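Local coordinates for acyl-coenzyme A oxidase 1 (PDB 5Y9D), which oxidises saturated acyl-CoAs to (2E)-enoyl-CoAs with FAD and molecular oxygen, forming hydrogen peroxide in peroxisomal fatty acid beta-oxidation, at residues Gln496-Ile504 with Glu524-Leu535; Lys324-Arg332 with Thr644-Asn655. All coordinates share one frame; numbering follows the deposited sequence.

Interaction 1: residues Gln496-Ile504 with Glu524-Leu535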
loop_
_atom_site.group_PDB
_atom_site.type_symbol
_atom_site.label_atom_id
_atom_site.label_comp_id
_atom_site.label_asym_id
_atom_site.label_seq_id
_atom_site.Cartn_x
_atom_site.Cartn_y
_atom_site.Cartn_z
ATOM N N GLN A 496 -9.810 -9.428 31.517
ATOM C CA GLN A 496 -9.598 -9.872 32.890
ATOM C C GLN A 496 -8.132 -10.142 33.221
ATOM O O GLN A 496 -7.681 -9.876 34.320
ATOM C CB GLN A 496 -10.441 -11.104 33.187
ATOM C CG GLN A 496 -11.928 -10.830 33.226
ATOM C CD GLN A 496 -12.667 -11.841 34.064
ATOM O OE1 GLN A 496 -13.088 -12.881 33.572
ATOM N NE2 GLN A 496 -12.827 -11.541 35.340
ATOM N N TYR A 497 -7.395 -10.654 32.251
ATOM C CA TYR A 497 -6.026 -11.094 32.446
ATOM C C TYR A 497 -5.142 -9.950 32.892
ATOM O O TYR A 497 -4.083 -10.163 33.453
ATOM C CB TYR A 497 -5.474 -11.674 31.154
ATOM C CG TYR A 497 -5.203 -10.632 30.105
ATOM C CD1 TYR A 497 -6.212 -10.175 29.287
ATOM C CD2 TYR A 497 -3.940 -10.101 29.939
ATOM C CE1 TYR A 497 -5.973 -9.222 28.332
ATOM C CE2 TYR A 497 -3.694 -9.148 28.981
ATOM C CZ TYR A 497 -4.715 -8.718 28.180
ATOM O OH TYR A 497 -4.476 -7.772 27.232
ATOM N N VAL A 498 -5.574 -8.732 32.618
ATOM C CA VAL A 498 -4.797 -7.554 32.960
ATOM C C VAL A 498 -4.577 -7.512 34.468
ATOM O O VAL A 498 -3.575 -7.000 34.935
ATOM C CB VAL A 498 -5.454 -6.257 32.451
ATOM C CG1 VAL A 498 -4.664 -5.051 32.915
ATOM C CG2 VAL A 498 -5.514 -6.262 30.939
ATOM N N GLY A 499 -5.540 -8.032 35.218
ATOM C CA GLY A 499 -5.427 -8.194 36.655
ATOM C C GLY A 499 -4.348 -9.113 37.219
ATOM O O GLY A 499 -3.786 -8.818 38.258
ATOM N N ASP A 500 -4.092 -10.238 36.563
ATOM C CA ASP A 500 -3.204 -11.294 37.066
ATOM C C ASP A 500 -1.700 -11.011 37.063
ATOM O O ASP A 500 -1.231 -10.189 36.303
ATOM C CB ASP A 500 -3.472 -12.586 36.296
ATOM C CG ASP A 500 -4.943 -12.907 36.196
ATOM O OD1 ASP A 500 -5.657 -12.744 37.198
ATOM O OD2 ASP A 500 -5.395 -13.322 35.117
ATOM N N LYS A 501 -0.949 -11.705 37.922
ATOM C CA LYS A 501 0.526 -11.645 37.886
ATOM C C LYS A 501 1.019 -12.639 36.820
ATOM O O LYS A 501 0.426 -13.716 36.639
ATOM C CB LYS A 501 1.132 -11.992 39.256
ATOM C CG LYS A 501 2.262 -11.065 39.707
ATOM C CD LYS A 501 1.976 -10.468 41.099
ATOM C CE LYS A 501 2.460 -9.026 41.258
ATOM N NZ LYS A 501 1.507 -8.204 42.063
ATOM N N SER A 502 2.089 -12.309 36.110
ATOM C CA SER A 502 2.523 -13.231 35.077
ATOM C C SER A 502 2.980 -14.548 35.712
ATOM O O SER A 502 3.541 -14.593 36.814
ATOM C CB SER A 502 3.582 -12.639 34.124
ATOM O OG SER A 502 4.910 -12.751 34.588
ATOM N N LYS A 503 2.676 -15.627 35.014
ATOM C CA LYS A 503 3.071 -16.931 35.459
ATOM C C LYS A 503 4.501 -17.216 35.001
ATOM O O LYS A 503 5.037 -18.268 35.343
ATOM C CB LYS A 503 2.090 -17.983 34.945
ATOM C CG LYS A 503 0.686 -17.797 35.491
ATOM C CD LYS A 503 -0.185 -18.998 35.180
ATOM C CE LYS A 503 -1.446 -19.012 36.044
ATOM N NZ LYS A 503 -2.092 -20.359 36.042
ATOM N N ILE A 504 5.134 -16.282 34.276
ATOM C CA ILE A 504 6.510 -16.497 33.811
ATOM C C ILE A 504 7.525 -15.539 34.452
ATOM O O ILE A 504 7.241 -14.373 34.660
ATOM C CB ILE A 504 6.625 -16.503 32.247
ATOM C CG1 ILE A 504 7.081 -15.159 31.659
ATOM C CG2 ILE A 504 5.329 -16.969 31.585
ATOM C CD1 ILE A 504 8.555 -15.103 31.289
ATOM N N GLU A 524 0.378 -16.661 27.571
ATOM C CA GLU A 524 0.843 -16.041 28.794
ATOM C C GLU A 524 1.939 -15.038 28.493
ATOM O O GLU A 524 2.003 -13.984 29.121
ATOM C CB GLU A 524 1.333 -17.123 29.773
ATOM C CG GLU A 524 1.798 -16.601 31.134
ATOM C CD GLU A 524 0.730 -15.784 31.842
ATOM O OE1 GLU A 524 -0.457 -16.102 31.621
ATOM O OE2 GLU A 524 1.058 -14.833 32.600
ATOM N N ALA A 525 2.792 -15.334 27.510
ATOM C CA ALA A 525 3.845 -14.386 27.158
ATOM C C ALA A 525 3.224 -13.131 26.603
ATOM O O ALA A 525 3.663 -12.002 26.908
ATOM C CB ALA A 525 4.810 -14.977 26.159
ATOM N N PHE A 526 2.183 -13.326 25.803
ATOM C CA PHE A 526 1.555 -12.186 25.154
ATOM C C PHE A 526 0.757 -11.378 26.130
ATOM O O PHE A 526 0.885 -10.156 26.137
ATOM C CB PHE A 526 0.730 -12.589 23.923
ATOM C CG PHE A 526 1.463 -12.348 22.661
ATOM C CD1 PHE A 526 2.264 -13.325 22.121
ATOM C CD2 PHE A 526 1.443 -11.106 22.077
ATOM C CE1 PHE A 526 2.995 -13.087 20.985
ATOM C CE2 PHE A 526 2.171 -10.857 20.944
ATOM C CZ PHE A 526 2.950 -11.852 20.397
ATOM N N ARG A 527 -0.040 -12.054 26.955
ATOM C CA ARG A 527 -0.781 -11.401 28.039
ATOM C C ARG A 527 0.106 -10.584 28.995
ATOM O O ARG A 527 -0.223 -9.454 29.368
ATOM C CB ARG A 527 -1.558 -12.440 28.816
ATOM C CG ARG A 527 -2.716 -12.987 28.019
ATOM C CD ARG A 527 -3.429 -14.107 28.722
ATOM N NE ARG A 527 -4.709 -14.326 28.064
ATOM C CZ ARG A 527 -5.536 -15.333 28.307
ATOM N NH1 ARG A 527 -5.274 -16.271 29.217
ATOM N NH2 ARG A 527 -6.658 -15.381 27.628
ATOM N N THR A 528 1.244 -11.158 29.358
ATOM C CA THR A 528 2.273 -10.469 30.127
ATOM C C THR A 528 2.804 -9.214 29.452
ATOM O O THR A 528 2.984 -8.191 30.111
ATOM C CB THR A 528 3.454 -11.432 30.384
ATOM O OG1 THR A 528 2.963 -12.554 31.116
ATOM C CG2 THR A 528 4.542 -10.766 31.160
ATOM N N ALA A 529 3.100 -9.292 28.158
ATOM C CA ALA A 529 3.569 -8.099 27.437
ATOM C C ALA A 529 2.463 -7.056 27.395
ATOM O O ALA A 529 2.695 -5.889 27.642
ATOM C CB ALA A 529 4.047 -8.436 26.024
ATOM N N SER A 530 1.248 -7.478 27.099
ATOM C CA SER A 530 0.127 -6.532 27.071
ATOM C C SER A 530 -0.147 -5.933 28.458
ATOM O O SER A 530 -0.199 -4.713 28.606
ATOM C CB SER A 530 -1.140 -7.178 26.517
ATOM O OG SER A 530 -2.211 -6.239 26.477
ATOM N N ARG A 531 -0.322 -6.785 29.460
ATOM C CA ARG A 531 -0.690 -6.320 30.824
ATOM C C ARG A 531 0.275 -5.270 31.362
ATOM O O ARG A 531 -0.135 -4.249 31.917
ATOM C CB ARG A 531 -0.752 -7.511 31.787
ATOM C CG ARG A 531 -0.559 -7.214 33.275
ATOM C CD ARG A 531 -0.102 -8.488 33.971
ATOM N NE ARG A 531 -0.977 -9.590 33.554
ATOM C CZ ARG A 531 -0.595 -10.785 33.104
ATOM N NH1 ARG A 531 0.689 -11.134 33.028
ATOM N NH2 ARG A 531 -1.532 -11.663 32.762
ATOM N N ASN A 532 1.557 -5.540 31.192
ATOM C CA ASN A 532 2.604 -4.653 31.669
ATOM C C ASN A 532 2.585 -3.281 30.978
ATOM O O ASN A 532 2.694 -2.262 31.642
ATOM C CB ASN A 532 3.977 -5.315 31.483
ATOM C CG ASN A 532 4.221 -6.476 32.437
ATOM O OD1 ASN A 532 3.355 -6.885 33.238
ATOM N ND2 ASN A 532 5.418 -7.027 32.346
ATOM N N ASN A 533 2.469 -3.257 29.650
ATOM C CA ASN A 533 2.262 -1.980 28.940
ATOM C C ASN A 533 1.015 -1.245 29.415
ATOM O O ASN A 533 1.068 -0.033 29.647
ATOM C CB ASN A 533 2.186 -2.168 27.436
ATOM C CG ASN A 533 3.551 -2.359 26.811
ATOM O OD1 ASN A 533 4.211 -3.394 27.014
ATOM N ND2 ASN A 533 3.985 -1.371 26.037
ATOM N N ILE A 534 -0.090 -1.964 29.578
ATOM C CA ILE A 534 -1.314 -1.303 30.012
ATOM C C ILE A 534 -1.141 -0.761 31.416
ATOM O O ILE A 534 -1.537 0.379 31.676
ATOM C CB ILE A 534 -2.526 -2.241 30.046
ATOM C CG1 ILE A 534 -2.934 -2.635 28.641
ATOM C CG2 ILE A 534 -3.704 -1.562 30.734
ATOM C CD1 ILE A 534 -3.571 -4.002 28.566
ATOM N N LEU A 535 -0.580 -1.591 32.314
ATOM C CA LEU A 535 -0.416 -1.215 33.732
ATOM C C LEU A 535 0.550 -0.062 33.893
ATOM O O LEU A 535 0.332 0.803 34.723
ATOM C CB LEU A 535 -0.023 -2.420 34.623
ATOM C CG LEU A 535 -1.184 -3.408 34.948
ATOM C CD1 LEU A 535 -0.805 -4.585 35.835
ATOM C CD2 LEU A 535 -2.358 -2.709 35.567
#
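The guanidinium of Arg531 has the Asp500 and Lys501 carbonyl carbons over one face and Arg527 O over the other, with Tyr497 O and Val498 O at its edge. The Tyr497 ring is sandwiched too: Val498 CG2 lies over one face, toward the rim, and Arg527 CG approaches the opposite face off-centre in a CH-pi contact, 4.2 Å from the centroid. This is a loop draped along helix 519-544 in the all-helical C-terminal part of an acyl-CoA oxidase.

Arginine suits its place because Arg531 NE and NH2 both donate to Tyr497 O, side-on, at 3.2 and 3.0 Å. The chain bends at chi3 (-48°) to bring them there. Tyr497 O also takes Asp500 N, so three donors fix the 3-10 turn. Tyrosine combines a broad apolar ring with a hydroxyl: Tyr497 OH and Ser530 OG, in the ring plane, share a 2.8 Å hydrogen bond, and His568 of helix 558-581 is a second partner of the hydroxyl. Val498 CG2 meets Ile534 CD1 at 3.8 Å, next to helix 467-486.

Farther along, Glu524, bent at chi2, receives the loop backbone: Lys503 N donates to Glu524 OE2 at 3.0 Å, from above the carboxylate plane.

Interaction 2: residues Lys324-Arg332 with Thr644-Asn655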
loop_
_atom_site.group_PDB
_atom_site.type_symbol
_atom_site.label_atom_id
_atom_site.label_comp_id
_atom_site.label_asym_id
_atom_site.label_seq_id
_atom_site.Cartn_x
_atom_site.Cartn_y
_atom_site.Cartn_z
ATOM N N LYS A 324 -8.030 -13.687 2.481
ATOM C CA LYS A 324 -7.979 -15.061 2.099
ATOM C C LYS A 324 -8.007 -15.172 0.585
ATOM O O LYS A 324 -7.546 -16.174 0.047
ATOM C CB LYS A 324 -9.083 -15.864 2.744
ATOM C CG LYS A 324 -10.374 -15.932 1.954
ATOM C CD LYS A 324 -11.503 -16.416 2.865
ATOM C CE LYS A 324 -12.794 -16.425 2.102
ATOM N NZ LYS A 324 -13.832 -17.085 2.894
ATOM N N ARG A 325 -8.532 -14.154 -0.094
ATOM C CA ARG A 325 -8.587 -14.196 -1.527
ATOM C C ARG A 325 -7.190 -13.988 -2.083
ATOM O O ARG A 325 -6.729 -14.726 -2.941
ATOM C CB ARG A 325 -9.518 -13.110 -2.059
ATOM C CG ARG A 325 -9.574 -13.039 -3.582
ATOM C CD ARG A 325 -10.455 -11.897 -4.088
ATOM N NE ARG A 325 -10.169 -11.634 -5.491
ATOM C CZ ARG A 325 -10.246 -10.450 -6.081
ATOM N NH1 ARG A 325 -10.632 -9.364 -5.418
ATOM N NH2 ARG A 325 -9.866 -10.360 -7.347
ATOM N N PHE A 326 -6.496 -12.985 -1.569
ATOM C CA PHE A 326 -5.194 -12.639 -2.132
ATOM C C PHE A 326 -4.103 -13.590 -1.650
ATOM O O PHE A 326 -3.186 -13.860 -2.379
ATOM C CB PHE A 326 -4.881 -11.153 -1.925
ATOM C CG PHE A 326 -5.745 -10.245 -2.775
ATOM C CD1 PHE A 326 -5.524 -10.141 -4.143
ATOM C CD2 PHE A 326 -6.796 -9.525 -2.219
ATOM C CE1 PHE A 326 -6.305 -9.316 -4.943
ATOM C CE2 PHE A 326 -7.599 -8.717 -3.017
ATOM C CZ PHE A 326 -7.344 -8.601 -4.385
ATOM N N LEU A 327 -4.224 -14.163 -0.463
ATOM C CA LEU A 327 -3.255 -15.190 -0.060
ATOM C C LEU A 327 -3.398 -16.439 -0.941
ATOM O O LEU A 327 -2.394 -17.065 -1.326
ATOM C CB LEU A 327 -3.411 -15.539 1.403
ATOM C CG LEU A 327 -2.636 -14.610 2.327
ATOM C CD1 LEU A 327 -3.376 -14.502 3.635
ATOM C CD2 LEU A 327 -1.203 -15.112 2.563
ATOM N N THR A 328 -4.640 -16.776 -1.304
ATOM C CA THR A 328 -4.857 -17.857 -2.242
ATOM C C THR A 328 -4.290 -17.552 -3.641
ATOM O O THR A 328 -3.727 -18.413 -4.282
ATOM C CB THR A 328 -6.323 -18.242 -2.315
ATOM O OG1 THR A 328 -6.726 -18.741 -1.041
ATOM C CG2 THR A 328 -6.583 -19.341 -3.371
ATOM N N ILE A 329 -4.409 -16.338 -4.129
ATOM C CA ILE A 329 -3.799 -16.067 -5.414
ATOM C C ILE A 329 -2.288 -16.310 -5.325
ATOM O O ILE A 329 -1.743 -17.160 -5.992
ATOM C CB ILE A 329 -4.085 -14.621 -5.871
ATOM C CG1 ILE A 329 -5.567 -14.483 -6.158
ATOM C CG2 ILE A 329 -3.221 -14.263 -7.084
ATOM C CD1 ILE A 329 -6.026 -13.057 -6.247
ATOM N N ALA A 330 -1.639 -15.558 -4.456
ATOM C CA ALA A 330 -0.184 -15.610 -4.274
ATOM C C ALA A 330 0.390 -17.020 -4.028
ATOM O O ALA A 330 1.378 -17.392 -4.650
ATOM C CB ALA A 330 0.208 -14.679 -3.137
ATOM N N LEU A 331 -0.205 -17.769 -3.106
ATOM C CA LEU A 331 0.325 -19.049 -2.704
ATOM C C LEU A 331 0.091 -20.135 -3.745
ATOM O O LEU A 331 0.907 -21.047 -3.844
ATOM C CB LEU A 331 -0.273 -19.521 -1.361
ATOM C CG LEU A 331 0.179 -18.777 -0.103
ATOM C CD1 LEU A 331 -0.653 -19.213 1.086
ATOM C CD2 LEU A 331 1.666 -18.984 0.165
ATOM N N ARG A 332 -1.024 -20.092 -4.483
ATOM C CA ARG A 332 -1.184 -21.008 -5.632
ATOM C C ARG A 332 -0.168 -20.692 -6.749
ATOM O O ARG A 332 0.345 -21.592 -7.406
ATOM C CB ARG A 332 -2.590 -20.980 -6.200
ATOM C CG ARG A 332 -3.624 -21.816 -5.438
ATOM C CD ARG A 332 -5.013 -21.478 -5.961
ATOM N NE ARG A 332 -6.026 -22.248 -5.254
ATOM C CZ ARG A 332 -7.343 -22.148 -5.422
ATOM N NH1 ARG A 332 -7.864 -21.302 -6.304
ATOM N NH2 ARG A 332 -8.135 -22.912 -4.695
ATOM N N THR A 644 -5.512 -23.158 1.783
ATOM C CA THR A 644 -6.035 -22.242 0.808
ATOM C C THR A 644 -7.297 -22.800 0.156
ATOM O O THR A 644 -8.219 -22.067 -0.109
ATOM C CB THR A 644 -4.950 -21.793 -0.185
ATOM O OG1 THR A 644 -4.220 -22.918 -0.661
ATOM C CG2 THR A 644 -3.986 -20.903 0.513
ATOM N N ASP A 645 -7.320 -24.102 -0.102
ATOM C CA ASP A 645 -8.469 -24.775 -0.689
ATOM C C ASP A 645 -9.616 -24.680 0.295
ATOM O O ASP A 645 -10.773 -24.586 -0.065
ATOM C CB ASP A 645 -8.142 -26.236 -1.010
ATOM C CG ASP A 645 -7.496 -26.415 -2.379
ATOM O OD1 ASP A 645 -7.453 -25.465 -3.167
ATOM O OD2 ASP A 645 -7.020 -27.519 -2.666
ATOM N N ALA A 646 -9.225 -24.738 1.556
ATOM C CA ALA A 646 -10.060 -24.737 2.741
ATOM C C ALA A 646 -10.842 -23.458 2.850
ATOM O O ALA A 646 -11.902 -23.439 3.456
ATOM C CB ALA A 646 -9.215 -24.934 3.978
ATOM N N PHE A 647 -10.330 -22.393 2.249
ATOM C CA PHE A 647 -11.181 -21.181 2.163
ATOM C C PHE A 647 -12.560 -21.348 1.454
ATOM O O PHE A 647 -13.514 -20.695 1.829
ATOM C CB PHE A 647 -10.419 -19.991 1.595
ATOM C CG PHE A 647 -9.299 -19.545 2.457
ATOM C CD1 PHE A 647 -9.449 -19.521 3.816
ATOM C CD2 PHE A 647 -8.096 -19.178 1.913
ATOM C CE1 PHE A 647 -8.422 -19.125 4.627
ATOM C CE2 PHE A 647 -7.061 -18.784 2.715
ATOM C CZ PHE A 647 -7.223 -18.756 4.074
ATOM N N GLY A 648 -12.641 -22.174 0.421
ATOM C CA GLY A 648 -13.855 -22.564 -0.242
ATOM C C GLY A 648 -14.204 -21.691 -1.422
ATOM O O GLY A 648 -15.326 -21.737 -1.873
ATOM N N LEU A 649 -13.243 -20.914 -1.921
ATOM C CA LEU A 649 -13.446 -20.001 -3.057
ATOM C C LEU A 649 -13.448 -20.613 -4.461
ATOM O O LEU A 649 -12.479 -21.221 -4.876
ATOM C CB LEU A 649 -12.386 -18.920 -3.040
ATOM C CG LEU A 649 -12.430 -18.105 -1.753
ATOM C CD1 LEU A 649 -11.455 -16.961 -1.820
ATOM C CD2 LEU A 649 -13.850 -17.609 -1.524
ATOM N N SER A 650 -14.537 -20.414 -5.202
ATOM C CA SER A 650 -14.582 -20.791 -6.608
ATOM C C SER A 650 -13.721 -19.809 -7.390
ATOM O O SER A 650 -13.226 -18.840 -6.822
ATOM C CB SER A 650 -16.003 -20.744 -7.109
ATOM O OG SER A 650 -16.426 -19.408 -7.346
ATOM N N ASP A 651 -13.542 -20.050 -8.683
ATOM C CA ASP A 651 -12.694 -19.178 -9.506
ATOM C C ASP A 651 -13.323 -17.804 -9.718
ATOM O O ASP A 651 -12.614 -16.808 -9.955
ATOM C CB ASP A 651 -12.323 -19.819 -10.845
ATOM C CG ASP A 651 -11.217 -20.888 -10.706
ATOM O OD1 ASP A 651 -10.526 -20.970 -9.668
ATOM O OD2 ASP A 651 -11.027 -21.655 -11.656
ATOM N N PHE A 652 -14.629 -17.726 -9.586
ATOM C CA PHE A 652 -15.283 -16.461 -9.680
ATOM C C PHE A 652 -14.762 -15.509 -8.571
ATOM O O PHE A 652 -14.474 -14.341 -8.840
ATOM C CB PHE A 652 -16.810 -16.665 -9.559
ATOM C CG PHE A 652 -17.598 -15.387 -9.577
ATOM C CD1 PHE A 652 -17.720 -14.617 -8.429
ATOM C CD2 PHE A 652 -18.205 -14.943 -10.747
ATOM C CE1 PHE A 652 -18.443 -13.440 -8.443
ATOM C CE2 PHE A 652 -18.927 -13.768 -10.761
ATOM C CZ PHE A 652 -19.065 -13.018 -9.610
ATOM N N PHE A 653 -14.701 -15.994 -7.323
ATOM C CA PHE A 653 -14.238 -15.141 -6.207
ATOM C C PHE A 653 -12.728 -14.969 -6.199
ATOM O O PHE A 653 -12.225 -14.007 -5.632
ATOM C CB PHE A 653 -14.746 -15.616 -4.849
ATOM C CG PHE A 653 -16.239 -15.548 -4.719
ATOM C CD1 PHE A 653 -16.854 -14.397 -4.284
ATOM C CD2 PHE A 653 -17.025 -16.632 -5.061
ATOM C CE1 PHE A 653 -18.227 -14.313 -4.179
ATOM C CE2 PHE A 653 -18.404 -16.567 -4.956
ATOM C CZ PHE A 653 -19.009 -15.402 -4.524
ATOM N N ILE A 654 -12.004 -15.869 -6.853
ATOM C CA ILE A 654 -10.595 -15.620 -7.098
ATOM C C ILE A 654 -10.478 -14.376 -7.956
ATOM O O ILE A 654 -9.833 -13.394 -7.574
ATOM C CB ILE A 654 -9.921 -16.833 -7.772
ATOM C CG1 ILE A 654 -9.826 -18.001 -6.776
ATOM C CG2 ILE A 654 -8.528 -16.493 -8.269
ATOM C CD1 ILE A 654 -9.149 -17.656 -5.460
ATOM N N ASN A 655 -11.155 -14.436 -9.096
ATOM C CA ASN A 655 -11.136 -13.423 -10.123
ATOM C C ASN A 655 -9.702 -13.051 -10.553
ATOM O O ASN A 655 -9.357 -11.874 -10.729
ATOM C CB ASN A 655 -11.945 -12.217 -9.667
ATOM C CG ASN A 655 -12.359 -11.352 -10.820
ATOM O OD1 ASN A 655 -12.633 -10.161 -10.668
ATOM N ND2 ASN A 655 -12.381 -11.941 -11.996
HETATM O O HOH W 1 -10.407 -21.504 -6.981
#
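Thr328 and Thr644 bring their CA atoms to 5.5 Å and Arg325 and Ile654 theirs to 6.1 Å, as helix 306-334 lies against two short helices, 640-646 and 651-654, joined by a turn in which Gly648 takes a positive phi of 92°. The contact joins the C-alpha1 helices of the acyl-CoA oxidase fold to its C-terminal helical region, and it is buried.

Lys324 works here mainly through its methylenes. CG stands between the backbone N and carbonyl carbon (chi1 90°), which lays the extended chain alongside Phe647, the two running in opposite directions, and CB sits 3.4 Å from the centroid of that ring, almost directly above it, a CH-pi contact. Beyond the ring, Lys324 CE reaches Leu649 CD2. Thr328 OG1 lies at the ring edge, in its plane; a threonine fits because its hydroxyl donates to Lys324 O within the helix while its methyl, CG2, meets Ile654 CD1 at 3.7 Å. Ile654 continues this apolar patch toward Ile329, and Leu331 CD1 rests on Thr644 CG2.

Two extended arginines flank the patch. Arg325 NE donates to Ile654 O at 2.7 Å, where the second short helix ends; the acceptor lies near the guanidinium plane, but the donor stands above the carbonyl plane. Arg325 NH1 turns to Met119 O.

Arg332, with Thr328 CG2 packed over one guanidinium face, forms a salt bridge through NH2 to Asp645 OD1 at 3.1 Å, nearly along the carboxylate C-O axis. Arg37 pairs with OD2 of the same aspartate, and the two positive partners would favour its ionised form. The other terminal nitrogen, Arg332 NH1, donates to Gly659 O and to a water 2.6 Å away, which in turn donates to Leu649 O and Asp651 OD1.

In the fold
Interaction 1 falls, along the chain, within the 311 residues that separate the two segments of interaction 2, yet their centres are 37 Å apart and their nearest atoms about 18 Å, so they do not touch. Interaction 1 lies toward the periphery, its centre about 28 Å from that of the chain; the centre of interaction 2 is deeper, at about 18 Å. Neither contact touches the FAD pocket or the active site, but interaction 2 is nearer the cofactor: the side chain of Leu331 is about 11 Å from a bound FAD and touches Leu361, next to the pocket residue Arg360. Interaction 1 meets helix 467-486, which follows Glu464, the probable proton acceptor by analogy with relatives.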